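Side-chain contacts in methyltransferase (PDB 1WS6), which probably transfers a methyl group from S-adenosylmethionine to a substrate that may be a guanine of ribosomal RNA: residues E103-G108 and S134-A139; E74-L79 and V92-V97; H147-Y152 and R158-E163; E65-E70 and E98-E103. All blocks are in the same frame, centred on the assembly; numbering follows the deposited sequence.

Interaction 1 (E103-G108 and S134-A139)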
loop_
_atom_site.group_PDB
_atom_site.type_symbol
_atom_site.label_atom_id
_atom_site.label_comp_id
_atom_site.label_asym_id
_atom_site.label_seq_id
_atom_site.Cartn_x
_atom_site.Cartn_y
_atom_site.Cartn_z
ATOM N N GLU A 103 -12.266 0.749 -13.063
ATOM C CA GLU A 103 -12.388 -0.622 -13.533
ATOM C C GLU A 103 -12.507 -1.645 -12.409
ATOM O O GLU A 103 -13.281 -2.597 -12.508
ATOM C CB GLU A 103 -11.207 -0.956 -14.445
ATOM C CG GLU A 103 -11.293 -0.232 -15.779
ATOM C CD GLU A 103 -10.055 -0.383 -16.635
ATOM O OE1 GLU A 103 -9.373 -1.432 -16.558
ATOM O OE2 GLU A 103 -9.778 0.556 -17.399
ATOM N N ALA A 104 -11.749 -1.450 -11.337
ATOM C CA ALA A 104 -11.805 -2.378 -10.223
ATOM C C ALA A 104 -13.228 -2.416 -9.689
ATOM O O ALA A 104 -13.768 -3.491 -9.415
ATOM C CB ALA A 104 -10.843 -1.953 -9.126
ATOM N N LYS A 105 -13.837 -1.242 -9.553
ATOM C CA LYS A 105 -15.198 -1.168 -9.051
ATOM C C LYS A 105 -16.152 -1.979 -9.942
ATOM O O LYS A 105 -16.875 -2.856 -9.460
ATOM C CB LYS A 105 -15.661 0.294 -8.971
ATOM C CG LYS A 105 -16.774 0.516 -7.956
ATOM C CD LYS A 105 -17.396 1.913 -8.043
ATOM C CE LYS A 105 -16.410 3.035 -7.719
ATOM N NZ LYS A 105 -15.311 3.199 -8.718
ATOM N N ALA A 106 -16.142 -1.706 -11.241
ATOM C CA ALA A 106 -17.019 -2.420 -12.159
ATOM C C ALA A 106 -16.873 -3.937 -12.072
ATOM O O ALA A 106 -17.833 -4.673 -12.315
ATOM C CB ALA A 106 -16.764 -1.957 -13.589
ATOM N N GLN A 107 -15.679 -4.408 -11.730
ATOM C CA GLN A 107 -15.440 -5.841 -11.637
ATOM C C GLN A 107 -15.909 -6.379 -10.300
ATOM O O GLN A 107 -15.764 -7.566 -10.014
ATOM C CB GLN A 107 -13.950 -6.150 -11.817
ATOM C CG GLN A 107 -13.313 -5.440 -13.004
ATOM C CD GLN A 107 -11.861 -5.834 -13.233
ATOM O OE1 GLN A 107 -11.141 -5.180 -13.995
ATOM N NE2 GLN A 107 -11.427 -6.914 -12.586
ATOM N N GLY A 108 -16.472 -5.501 -9.478
ATOM C CA GLY A 108 -16.943 -5.921 -8.170
ATOM C C GLY A 108 -15.791 -6.310 -7.258
ATOM O O GLY A 108 -15.941 -7.147 -6.364
ATOM N N SER A 134 -14.121 5.451 -4.335
ATOM C CA SER A 134 -14.209 4.202 -5.089
ATOM C C SER A 134 -15.053 3.175 -4.352
ATOM O O SER A 134 -15.661 2.310 -4.973
ATOM C CB SER A 134 -12.816 3.605 -5.323
ATOM O OG SER A 134 -12.342 2.928 -4.166
ATOM N N GLY A 135 -15.072 3.262 -3.024
ATOM C CA GLY A 135 -15.842 2.315 -2.237
ATOM C C GLY A 135 -15.347 0.887 -2.388
ATOM O O GLY A 135 -16.133 -0.048 -2.276
ATOM N N LEU A 136 -14.049 0.709 -2.619
ATOM C CA LEU A 136 -13.488 -0.630 -2.805
ATOM C C LEU A 136 -13.234 -1.458 -1.537
ATOM O O LEU A 136 -13.072 -2.673 -1.620
ATOM C CB LEU A 136 -12.197 -0.544 -3.612
ATOM C CG LEU A 136 -12.300 0.020 -5.035
ATOM C CD1 LEU A 136 -10.912 0.066 -5.654
ATOM C CD2 LEU A 136 -13.247 -0.851 -5.880
ATOM N N VAL A 137 -13.199 -0.815 -0.372
ATOM C CA VAL A 137 -12.976 -1.532 0.884
ATOM C C VAL A 137 -14.292 -1.976 1.523
ATOM O O VAL A 137 -15.204 -1.183 1.726
ATOM C CB VAL A 137 -12.207 -0.667 1.909
ATOM C CG1 VAL A 137 -12.105 -1.405 3.240
ATOM C CG2 VAL A 137 -10.810 -0.349 1.383
ATOM N N GLU A 138 -14.368 -3.261 1.837
ATOM C CA GLU A 138 -15.541 -3.872 2.445
ATOM C C GLU A 138 -15.808 -3.305 3.833
ATOM O O GLU A 138 -14.911 -2.746 4.471
ATOM C CB GLU A 138 -15.309 -5.373 2.574
ATOM C CG GLU A 138 -14.331 -5.711 3.675
ATOM C CD GLU A 138 -13.855 -7.148 3.633
ATOM O OE1 GLU A 138 -13.149 -7.554 4.585
ATOM O OE2 GLU A 138 -14.175 -7.863 2.657
ATOM N N ALA A 139 -17.044 -3.455 4.302
ATOM C CA ALA A 139 -17.403 -2.984 5.633
ATOM C C ALA A 139 -16.437 -3.627 6.618
ATOM O O ALA A 139 -16.114 -4.811 6.500
ATOM C CB ALA A 139 -18.826 -3.386 5.970
#

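Interaction 2 (E74-L79 and V92-V97)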
loop_
_atom_site.group_PDB
_atom_site.type_symbol
_atom_site.label_atom_id
_atom_site.label_comp_id
_atom_site.label_asym_id
_atom_site.label_seq_id
_atom_site.Cartn_x
_atom_site.Cartn_y
_atom_site.Cartn_z
ATOM N N GLU A 74 9.223 1.303 -15.312
ATOM C CA GLU A 74 10.480 1.041 -14.614
ATOM C C GLU A 74 10.183 0.381 -13.279
ATOM O O GLU A 74 10.670 -0.709 -12.985
ATOM C CB GLU A 74 11.242 2.335 -14.340
ATOM C CG GLU A 74 12.191 2.765 -15.435
ATOM C CD GLU A 74 13.439 3.420 -14.864
ATOM O OE1 GLU A 74 14.245 3.970 -15.651
ATOM O OE2 GLU A 74 13.611 3.370 -13.623
ATOM N N ALA A 75 9.381 1.062 -12.469
ATOM C CA ALA A 75 9.009 0.551 -11.163
ATOM C C ALA A 75 8.379 -0.823 -11.316
ATOM O O ALA A 75 8.657 -1.728 -10.530
ATOM C CB ALA A 75 8.028 1.505 -10.485
ATOM N N VAL A 76 7.534 -0.984 -12.328
ATOM C CA VAL A 76 6.878 -2.267 -12.547
ATOM C C VAL A 76 7.909 -3.355 -12.817
ATOM O O VAL A 76 7.764 -4.491 -12.367
ATOM C CB VAL A 76 5.885 -2.205 -13.724
ATOM C CG1 VAL A 76 5.355 -3.595 -14.035
ATOM C CG2 VAL A 76 4.733 -1.281 -13.373
ATOM N N ARG A 77 8.949 -2.995 -13.555
ATOM C CA ARG A 77 10.009 -3.931 -13.882
ATOM C C ARG A 77 10.622 -4.389 -12.568
ATOM O O ARG A 77 10.754 -5.580 -12.323
ATOM C CB ARG A 77 11.055 -3.235 -14.753
ATOM C CG ARG A 77 12.136 -4.142 -15.301
ATOM C CD ARG A 77 13.004 -3.399 -16.315
ATOM N NE ARG A 77 13.893 -4.313 -17.031
ATOM C CZ ARG A 77 14.593 -3.992 -18.121
ATOM N NH1 ARG A 77 14.515 -2.768 -18.635
ATOM N NH2 ARG A 77 15.364 -4.903 -18.707
ATOM N N LEU A 78 10.985 -3.436 -11.716
ATOM C CA LEU A 78 11.564 -3.762 -10.422
ATOM C C LEU A 78 10.577 -4.514 -9.534
ATOM O O LEU A 78 10.960 -5.399 -8.765
ATOM C CB LEU A 78 12.009 -2.494 -9.705
ATOM C CG LEU A 78 13.201 -1.789 -10.345
ATOM C CD1 LEU A 78 13.690 -0.692 -9.421
ATOM C CD2 LEU A 78 14.313 -2.798 -10.614
ATOM N N LEU A 79 9.305 -4.148 -9.647
ATOM C CA LEU A 79 8.252 -4.766 -8.856
ATOM C C LEU A 79 8.195 -6.267 -9.131
ATOM O O LEU A 79 8.107 -7.080 -8.215
ATOM C CB LEU A 79 6.910 -4.131 -9.210
ATOM C CG LEU A 79 5.837 -4.085 -8.128
ATOM C CD1 LEU A 79 4.487 -3.984 -8.804
ATOM C CD2 LEU A 79 5.886 -5.323 -7.274
ATOM N N VAL A 92 0.113 -8.049 -9.991
ATOM C CA VAL A 92 0.737 -6.800 -10.402
ATOM C C VAL A 92 -0.080 -6.231 -11.545
ATOM O O VAL A 92 -0.212 -6.860 -12.592
ATOM C CB VAL A 92 2.178 -7.029 -10.893
ATOM C CG1 VAL A 92 2.734 -5.745 -11.489
ATOM C CG2 VAL A 92 3.047 -7.504 -9.741
ATOM N N VAL A 93 -0.636 -5.045 -11.331
ATOM C CA VAL A 93 -1.452 -4.375 -12.331
ATOM C C VAL A 93 -0.710 -3.121 -12.798
ATOM O O VAL A 93 -0.618 -2.124 -12.071
ATOM C CB VAL A 93 -2.804 -3.993 -11.735
ATOM C CG1 VAL A 93 -3.725 -3.475 -12.813
ATOM C CG2 VAL A 93 -3.412 -5.202 -11.060
ATOM N N ALA A 94 -0.176 -3.182 -14.013
ATOM C CA ALA A 94 0.594 -2.080 -14.567
ATOM C C ALA A 94 -0.224 -1.020 -15.280
ATOM O O ALA A 94 -0.347 -1.031 -16.505
ATOM C CB ALA A 94 1.665 -2.619 -15.511
ATOM N N LEU A 95 -0.758 -0.085 -14.511
ATOM C CA LEU A 95 -1.535 0.995 -15.088
ATOM C C LEU A 95 -1.789 2.069 -14.047
ATOM O O LEU A 95 -1.656 1.830 -12.844
ATOM C CB LEU A 95 -2.848 0.452 -15.654
ATOM C CG LEU A 95 -3.685 -0.426 -14.736
ATOM C CD1 LEU A 95 -4.442 0.446 -13.773
ATOM C CD2 LEU A 95 -4.650 -1.257 -15.560
ATOM N N PRO A 96 -2.132 3.279 -14.504
ATOM C CA PRO A 96 -2.409 4.415 -13.629
ATOM C C PRO A 96 -3.548 4.122 -12.663
ATOM O O PRO A 96 -4.523 3.455 -13.009
ATOM C CB PRO A 96 -2.723 5.542 -14.613
ATOM C CG PRO A 96 -3.249 4.832 -15.801
ATOM C CD PRO A 96 -2.335 3.641 -15.914
ATOM N N VAL A 97 -3.407 4.614 -11.439
ATOM C CA VAL A 97 -4.414 4.397 -10.416
ATOM C C VAL A 97 -5.774 4.955 -10.835
ATOM O O VAL A 97 -6.816 4.396 -10.490
ATOM C CB VAL A 97 -3.974 5.053 -9.101
ATOM C CG1 VAL A 97 -5.035 4.872 -8.030
ATOM C CG2 VAL A 97 -2.640 4.453 -8.669
#

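Interaction 3 (H147-Y152 and R158-E163)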
loop_
_atom_site.group_PDB
_atom_site.type_symbol
_atom_site.label_atom_id
_atom_site.label_comp_id
_atom_site.label_asym_id
_atom_site.label_seq_id
_atom_site.Cartn_x
_atom_site.Cartn_y
_atom_site.Cartn_z
ATOM N N HIS A 147 1.285 10.297 4.206
ATOM C CA HIS A 147 1.522 11.637 3.689
ATOM C C HIS A 147 2.397 12.443 4.642
ATOM O O HIS A 147 2.703 12.003 5.747
ATOM C CB HIS A 147 0.178 12.336 3.555
ATOM C CG HIS A 147 -0.620 12.327 4.825
ATOM N ND1 HIS A 147 -0.300 13.112 5.911
ATOM C CD2 HIS A 147 -1.694 11.592 5.199
ATOM C CE1 HIS A 147 -1.141 12.862 6.898
ATOM N NE2 HIS A 147 -1.997 11.942 6.492
ATOM N N PRO A 148 2.827 13.639 4.220
ATOM C CA PRO A 148 3.659 14.420 5.143
ATOM C C PRO A 148 2.812 14.840 6.339
ATOM O O PRO A 148 1.652 15.226 6.180
ATOM C CB PRO A 148 4.132 15.597 4.284
ATOM C CG PRO A 148 3.143 15.653 3.143
ATOM C CD PRO A 148 2.831 14.217 2.866
ATOM N N LYS A 149 3.385 14.752 7.537
ATOM C CA LYS A 149 2.665 15.085 8.763
ATOM C C LYS A 149 1.946 16.438 8.759
ATOM O O LYS A 149 0.981 16.633 9.500
ATOM C CB LYS A 149 3.610 15.005 9.968
ATOM C CG LYS A 149 4.478 16.241 10.203
ATOM C CD LYS A 149 5.394 16.035 11.411
ATOM C CE LYS A 149 5.786 17.353 12.079
ATOM N NZ LYS A 149 6.448 18.319 11.167
ATOM N N ASP A 150 2.397 17.368 7.929
ATOM C CA ASP A 150 1.760 18.681 7.883
ATOM C C ASP A 150 0.452 18.684 7.092
ATOM O O ASP A 150 -0.363 19.593 7.222
ATOM C CB ASP A 150 2.748 19.721 7.344
ATOM C CG ASP A 150 3.861 20.046 8.356
ATOM O OD1 ASP A 150 4.485 19.100 8.890
ATOM O OD2 ASP A 150 4.117 21.244 8.621
ATOM N N LEU A 151 0.242 17.653 6.283
ATOM C CA LEU A 151 -0.993 17.533 5.520
ATOM C C LEU A 151 -2.007 16.981 6.517
ATOM O O LEU A 151 -1.708 16.015 7.215
ATOM C CB LEU A 151 -0.784 16.550 4.366
ATOM C CG LEU A 151 -1.805 16.497 3.223
ATOM C CD1 LEU A 151 -2.697 15.291 3.377
ATOM C CD2 LEU A 151 -2.608 17.797 3.184
ATOM N N TYR A 152 -3.188 17.589 6.611
ATOM C CA TYR A 152 -4.191 17.111 7.559
ATOM C C TYR A 152 -5.544 16.731 6.961
ATOM O O TYR A 152 -6.125 17.485 6.180
ATOM C CB TYR A 152 -4.448 18.149 8.654
ATOM C CG TYR A 152 -5.473 17.670 9.665
ATOM C CD1 TYR A 152 -5.170 16.649 10.554
ATOM C CD2 TYR A 152 -6.765 18.179 9.676
ATOM C CE1 TYR A 152 -6.118 16.143 11.413
ATOM C CE2 TYR A 152 -7.729 17.674 10.540
ATOM C CZ TYR A 152 -7.396 16.654 11.399
ATOM O OH TYR A 152 -8.350 16.110 12.221
ATOM N N ARG A 158 -5.080 9.739 13.233
ATOM C CA ARG A 158 -3.737 9.725 12.688
ATOM C C ARG A 158 -2.657 9.237 13.640
ATOM O O ARG A 158 -2.828 9.225 14.856
ATOM C CB ARG A 158 -3.364 11.116 12.157
ATOM C CG ARG A 158 -3.759 12.264 13.054
ATOM C CD ARG A 158 -2.926 13.505 12.752
ATOM N NE ARG A 158 -3.078 13.958 11.382
ATOM C CZ ARG A 158 -2.187 14.711 10.748
ATOM N NH1 ARG A 158 -1.079 15.093 11.368
ATOM N NH2 ARG A 158 -2.400 15.068 9.490
ATOM N N ARG A 159 -1.553 8.800 13.045
ATOM C CA ARG A 159 -0.380 8.317 13.755
ATOM C C ARG A 159 0.785 8.967 13.023
ATOM O O ARG A 159 0.921 8.807 11.812
ATOM C CB ARG A 159 -0.238 6.793 13.655
ATOM C CG ARG A 159 -0.988 5.968 14.706
ATOM C CD ARG A 159 -2.336 5.502 14.191
ATOM N NE ARG A 159 -2.818 4.301 14.873
ATOM C CZ ARG A 159 -2.288 3.086 14.731
ATOM N NH1 ARG A 159 -1.243 2.895 13.927
ATOM N NH2 ARG A 159 -2.808 2.054 15.386
ATOM N N VAL A 160 1.610 9.704 13.761
ATOM C CA VAL A 160 2.763 10.383 13.193
ATOM C C VAL A 160 4.045 9.598 13.441
ATOM O O VAL A 160 4.241 9.050 14.520
ATOM C CB VAL A 160 2.910 11.790 13.807
ATOM C CG1 VAL A 160 4.187 12.449 13.324
ATOM C CG2 VAL A 160 1.695 12.637 13.444
ATOM N N TYR A 161 4.907 9.547 12.427
ATOM C CA TYR A 161 6.196 8.849 12.499
ATOM C C TYR A 161 7.249 9.769 11.922
ATOM O O TYR A 161 7.502 9.768 10.715
ATOM C CB TYR A 161 6.164 7.543 11.701
ATOM C CG TYR A 161 5.164 6.561 12.250
ATOM C CD1 TYR A 161 3.895 6.451 11.704
ATOM C CD2 TYR A 161 5.462 5.802 13.373
ATOM C CE1 TYR A 161 2.954 5.621 12.265
ATOM C CE2 TYR A 161 4.529 4.971 13.940
ATOM C CZ TYR A 161 3.276 4.886 13.387
ATOM O OH TYR A 161 2.332 4.086 13.982
ATOM N N GLY A 162 7.859 10.561 12.795
ATOM C CA GLY A 162 8.860 11.500 12.338
ATOM C C GLY A 162 8.222 12.555 11.447
ATOM O O GLY A 162 7.426 13.370 11.914
ATOM N N GLU A 163 8.548 12.525 10.158
ATOM C CA GLU A 163 8.014 13.504 9.218
ATOM C C GLU A 163 6.792 13.015 8.433
ATOM O O GLU A 163 6.152 13.793 7.721
ATOM C CB GLU A 163 9.110 13.925 8.239
ATOM C CG GLU A 163 9.107 15.409 7.910
ATOM C CD GLU A 163 9.609 16.273 9.062
ATOM O OE1 GLU A 163 9.494 17.516 8.966
ATOM O OE2 GLU A 163 10.126 15.714 10.055
#

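Interaction 4 (E65-E70 and E98-E103)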
loop_
_atom_site.group_PDB
_atom_site.type_symbol
_atom_site.label_atom_id
_atom_site.label_comp_id
_atom_site.label_asym_id
_atom_site.label_seq_id
_atom_site.Cartn_x
_atom_site.Cartn_y
_atom_site.Cartn_z
ATOM N N GLU A 65 -3.774 -11.183 0.508
ATOM C CA GLU A 65 -3.900 -11.438 -0.925
ATOM C C GLU A 65 -3.689 -10.024 -1.481
ATOM O O GLU A 65 -4.616 -9.212 -1.529
ATOM C CB GLU A 65 -5.304 -11.946 -1.265
ATOM C CG GLU A 65 -5.419 -12.532 -2.667
ATOM C CD GLU A 65 -6.856 -12.856 -3.069
ATOM O OE1 GLU A 65 -7.589 -13.442 -2.239
ATOM O OE2 GLU A 65 -7.240 -12.535 -4.219
ATOM N N ALA A 66 -2.462 -9.730 -1.883
ATOM C CA ALA A 66 -2.123 -8.395 -2.343
ATOM C C ALA A 66 -2.266 -8.081 -3.821
ATOM O O ALA A 66 -1.933 -8.879 -4.683
ATOM C CB ALA A 66 -0.707 -8.057 -1.889
ATOM N N VAL A 67 -2.756 -6.881 -4.089
ATOM C CA VAL A 67 -2.922 -6.387 -5.442
ATOM C C VAL A 67 -2.153 -5.079 -5.500
ATOM O O VAL A 67 -2.463 -4.154 -4.775
ATOM C CB VAL A 67 -4.396 -6.117 -5.773
ATOM C CG1 VAL A 67 -4.507 -5.375 -7.096
ATOM C CG2 VAL A 67 -5.139 -7.428 -5.853
ATOM N N LEU A 68 -1.150 -5.012 -6.360
ATOM C CA LEU A 68 -0.330 -3.817 -6.480
ATOM C C LEU A 68 -0.471 -3.180 -7.850
ATOM O O LEU A 68 -0.251 -3.834 -8.873
ATOM C CB LEU A 68 1.133 -4.169 -6.243
ATOM C CG LEU A 68 1.508 -4.699 -4.854
ATOM C CD1 LEU A 68 0.903 -6.073 -4.608
ATOM C CD2 LEU A 68 3.022 -4.766 -4.754
ATOM N N VAL A 69 -0.850 -1.906 -7.877
ATOM C CA VAL A 69 -0.985 -1.219 -9.144
ATOM C C VAL A 69 0.040 -0.087 -9.185
ATOM O O VAL A 69 0.188 0.663 -8.225
ATOM C CB VAL A 69 -2.464 -0.746 -9.378
ATOM C CG1 VAL A 69 -3.216 -0.722 -8.085
ATOM C CG2 VAL A 69 -2.499 0.601 -10.066
ATOM N N GLU A 70 0.775 -0.013 -10.295
ATOM C CA GLU A 70 1.843 0.972 -10.503
ATOM C C GLU A 70 1.938 1.293 -11.998
ATOM O O GLU A 70 1.931 0.393 -12.833
ATOM C CB GLU A 70 3.172 0.395 -9.978
ATOM C CG GLU A 70 4.417 1.149 -10.403
ATOM C CD GLU A 70 4.382 2.605 -10.014
ATOM O OE1 GLU A 70 4.880 3.441 -10.799
ATOM O OE2 GLU A 70 3.861 2.928 -8.927
ATOM N N GLU A 98 -5.751 6.054 -11.587
ATOM C CA GLU A 98 -6.972 6.708 -12.049
ATOM C C GLU A 98 -7.762 5.853 -13.048
ATOM O O GLU A 98 -8.936 6.122 -13.321
ATOM C CB GLU A 98 -6.623 8.064 -12.668
ATOM C CG GLU A 98 -5.561 7.986 -13.772
ATOM C CD GLU A 98 -5.359 9.311 -14.497
ATOM O OE1 GLU A 98 -4.782 10.251 -13.905
ATOM O OE2 GLU A 98 -5.790 9.409 -15.666
ATOM N N VAL A 99 -7.117 4.836 -13.609
ATOM C CA VAL A 99 -7.797 3.955 -14.547
ATOM C C VAL A 99 -8.228 2.711 -13.782
ATOM O O VAL A 99 -9.335 2.208 -13.959
ATOM C CB VAL A 99 -6.880 3.515 -15.721
ATOM C CG1 VAL A 99 -7.605 2.466 -16.575
ATOM C CG2 VAL A 99 -6.491 4.714 -16.573
ATOM N N PHE A 100 -7.349 2.235 -12.910
ATOM C CA PHE A 100 -7.619 1.039 -12.118
ATOM C C PHE A 100 -8.858 1.122 -11.229
ATOM O O PHE A 100 -9.699 0.225 -11.248
ATOM C CB PHE A 100 -6.420 0.690 -11.230
ATOM C CG PHE A 100 -6.696 -0.426 -10.265
ATOM C CD1 PHE A 100 -6.589 -1.752 -10.664
ATOM C CD2 PHE A 100 -7.088 -0.152 -8.962
ATOM C CE1 PHE A 100 -6.868 -2.783 -9.783
ATOM C CE2 PHE A 100 -7.370 -1.172 -8.075
ATOM C CZ PHE A 100 -7.260 -2.494 -8.482
ATOM N N LEU A 101 -8.956 2.179 -10.432
ATOM C CA LEU A 101 -10.088 2.332 -9.528
ATOM C C LEU A 101 -11.444 2.139 -10.206
ATOM O O LEU A 101 -12.242 1.304 -9.777
ATOM C CB LEU A 101 -10.035 3.697 -8.836
ATOM C CG LEU A 101 -8.800 3.918 -7.957
ATOM C CD1 LEU A 101 -8.916 5.268 -7.250
ATOM C CD2 LEU A 101 -8.669 2.778 -6.941
ATOM N N PRO A 102 -11.723 2.902 -11.276
ATOM C CA PRO A 102 -13.008 2.765 -11.967
ATOM C C PRO A 102 -13.245 1.325 -12.384
ATOM O O PRO A 102 -14.285 0.742 -12.091
ATOM C CB PRO A 102 -12.858 3.684 -13.178
ATOM C CG PRO A 102 -11.859 4.698 -12.730
ATOM C CD PRO A 102 -10.859 3.880 -11.959
ATOM N N GLU A 103 -12.266 0.749 -13.063
ATOM C CA GLU A 103 -12.388 -0.622 -13.533
ATOM C C GLU A 103 -12.507 -1.645 -12.409
ATOM O O GLU A 103 -13.281 -2.597 -12.508
ATOM C CB GLU A 103 -11.207 -0.956 -14.445
ATOM C CG GLU A 103 -11.293 -0.232 -15.779
ATOM C CD GLU A 103 -10.055 -0.383 -16.635
ATOM O OE1 GLU A 103 -9.373 -1.432 -16.558
ATOM O OE2 GLU A 103 -9.778 0.556 -17.399
#

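Interaction 1 (E103-G108 and S134-A139)
L136 sets its two methyls against A104 and K105 in the last turn of helix 97-106. Its CG stands anti to the carbonyl carbon (chi1 -62°) and CD1 continues the extended line from CA, ending 4.0 Å from A104 CB. The other branch turns to the backbone of the next residue, CD2 lying 3.7 Å from K105 CA. K105 leaves the helix with CG anti to the backbone N (chi1 -156°), then bends at chi3 and chi4, which folds the chain alongside S134. The result is a graze by methylene carbons rather than a grip by the ammonium: K105 CE is modelled 2.9 Å from S134 O, closer than is likely and so of doubtful detail, whereas NZ stays 3.9 Å from that oxygen. S134 is itself fastened locally. Its OG accepts from L136 N at 3.2 Å, forming an ST turn, and also bonds to L131 O, while the backbone of L136 pairs with F111. The contact thus joins the ends of two helices, 97-106 and 126-134, through the leucine that follows the second helix. Chemically it is mostly apolar; the lysine charge lies near the carbonyl-rich end of helix 126-134, where any attraction is probably diffuse and not a directed bond.

Interaction 2 (E74-L79 and V92-V97)
Rings and planar side-chain groups play no part where V76 and L79 meet V92 and A94; there are no faces or edges to stack, and aliphatic methyls do all the touching. V76 straddles A94: its CG2 and CG1 both approach the single methyl, with CG2 4.0 Å and CG1 4.1 Å from A94 CB. CG1 also borders strand 91-93, at 4.2 Å from V92 CG1. One turn further along the helix, L79 and V92 reach toward each other tip to tip. The leucine CG is anti to the backbone N (chi1 -151°), which carries CD1 out to the fork of the valine, 3.7 Å from V92 CG1 and 3.9 Å from V92 CG2. A94, at the centre of an inverse gamma turn, keeps its methyl on the helix side just after the strand has ended. This is the packing of the helix on the last strand of a beta-alpha-beta unit made of strand 65-69, helix 73-86 and strand 91-93, in a Rossmann-like fold. L79 also rests on L68 and on a glycine-rich pattern that includes G51, G53 and G56, consistent with the cofactor loop of such methyltransferases. V92 packs further on K80 and V83 of the same helix, while V93 faces away from helix 73-86 and its side chain touches V67 and V69 of strand 65-69 and F100 of helix 97-106.

Interaction 3 (H147-Y152 and R158-E163)
R158 reaches across to K149, L151 and Y152, and its guanidinium does the gripping. CG leaves CB between the backbone N and the carbonyl carbon (chi1 43°), and a bend at chi3 turns the head to its partners. NE comes at the edge of the Y152 ring, in its plane, 3.5 Å from Y152 CD1; CZ is 3.6 Å from that same CD1, which sits over one face of the guanidinium, the two planes 49° apart. At the tip, NH1 donates to K149 O at 3.2 Å, nearly straight (168°) and on a carbonyl lone pair. NH2 makes a weak, bent bond to L151 O at 2.6 Å and lies obliquely 3.6 Å from H147 CE1. Both carbonyls belong to the type I turn P148-L151, which ends strand 141-148; strand 164-170 separates that strand from edge strand 157-161 in the sheet, and the arginine reaches past that middle strand to the turn. Cut back to an alanine, R158 would probably leave the carbonyls of K149 and L151 without their NH1 and NH2 donors, and the Y152 ring edge without the guanidinium packed against it. Toward the G162-E163 side of the contact, K149 N donates to E163 O at 2.9 Å. K149 NZ forms a salt bridge with D150 OD1 at 3.1 Å and a long one with E163 OE1, 3.8 Å away.

Interaction 4 (E65-E70 and E98-E103)
V69 lies over one face of the F100 ring: its CG1 is 4.0 Å from the centroid of that ring, only 11° off the normal, a CH-pi contact over the middle of the face. The valine's other methyl meets the root of the same side chain, V69 CG2 being 4.1 Å from F100 CB. Two residues back along the strand, V67 adds a methyl near the far end of the ring, with V67 CG1 4.2 Å from F100 CZ. F100 can reach both valines because its CG is anti to the backbone N (chi1 173°), extending the ring from helix 97-106 toward the sheet. In the Rossmann-like fold this is a helix packed on the parallel part of the central mixed sheet: V67 and V69 point to this helix, whereas L68 between them points away and packs on L79 of helix 73-86. The next shell widens the seat on either side of strand 65-69. V93 of strand 91-93 and L46 of strand 44-48 both touch F100, and L95 leans on it from the loop before the helix. V69 is flanked by L46, P48 and V93. Beyond the strand's end, E70 OE1 bonds to D72 N, while the next residue of the helix, L101, packs on L136.

From the N terminus, strand 65-69 opens the loop that interaction 4 closes on helix 97-106. Interaction 2 nests inside it, closing the shorter loop from helix 73-86 to strand 91-93; the two touch where V93 pairs by its backbone with L68 and E70, and they pack helices 73-86 and 97-106 on opposite faces of the sheet. Interaction 1 follows in series, opening at E103, the residue it shares with interaction 4, and ending beyond helix 126-134; the two also touch through the helix 97-106 that they share. Interaction 3 closes last, a short loop at the other margin of the same sheet, its centre about 25 Å from that of interaction 4. No loops cross.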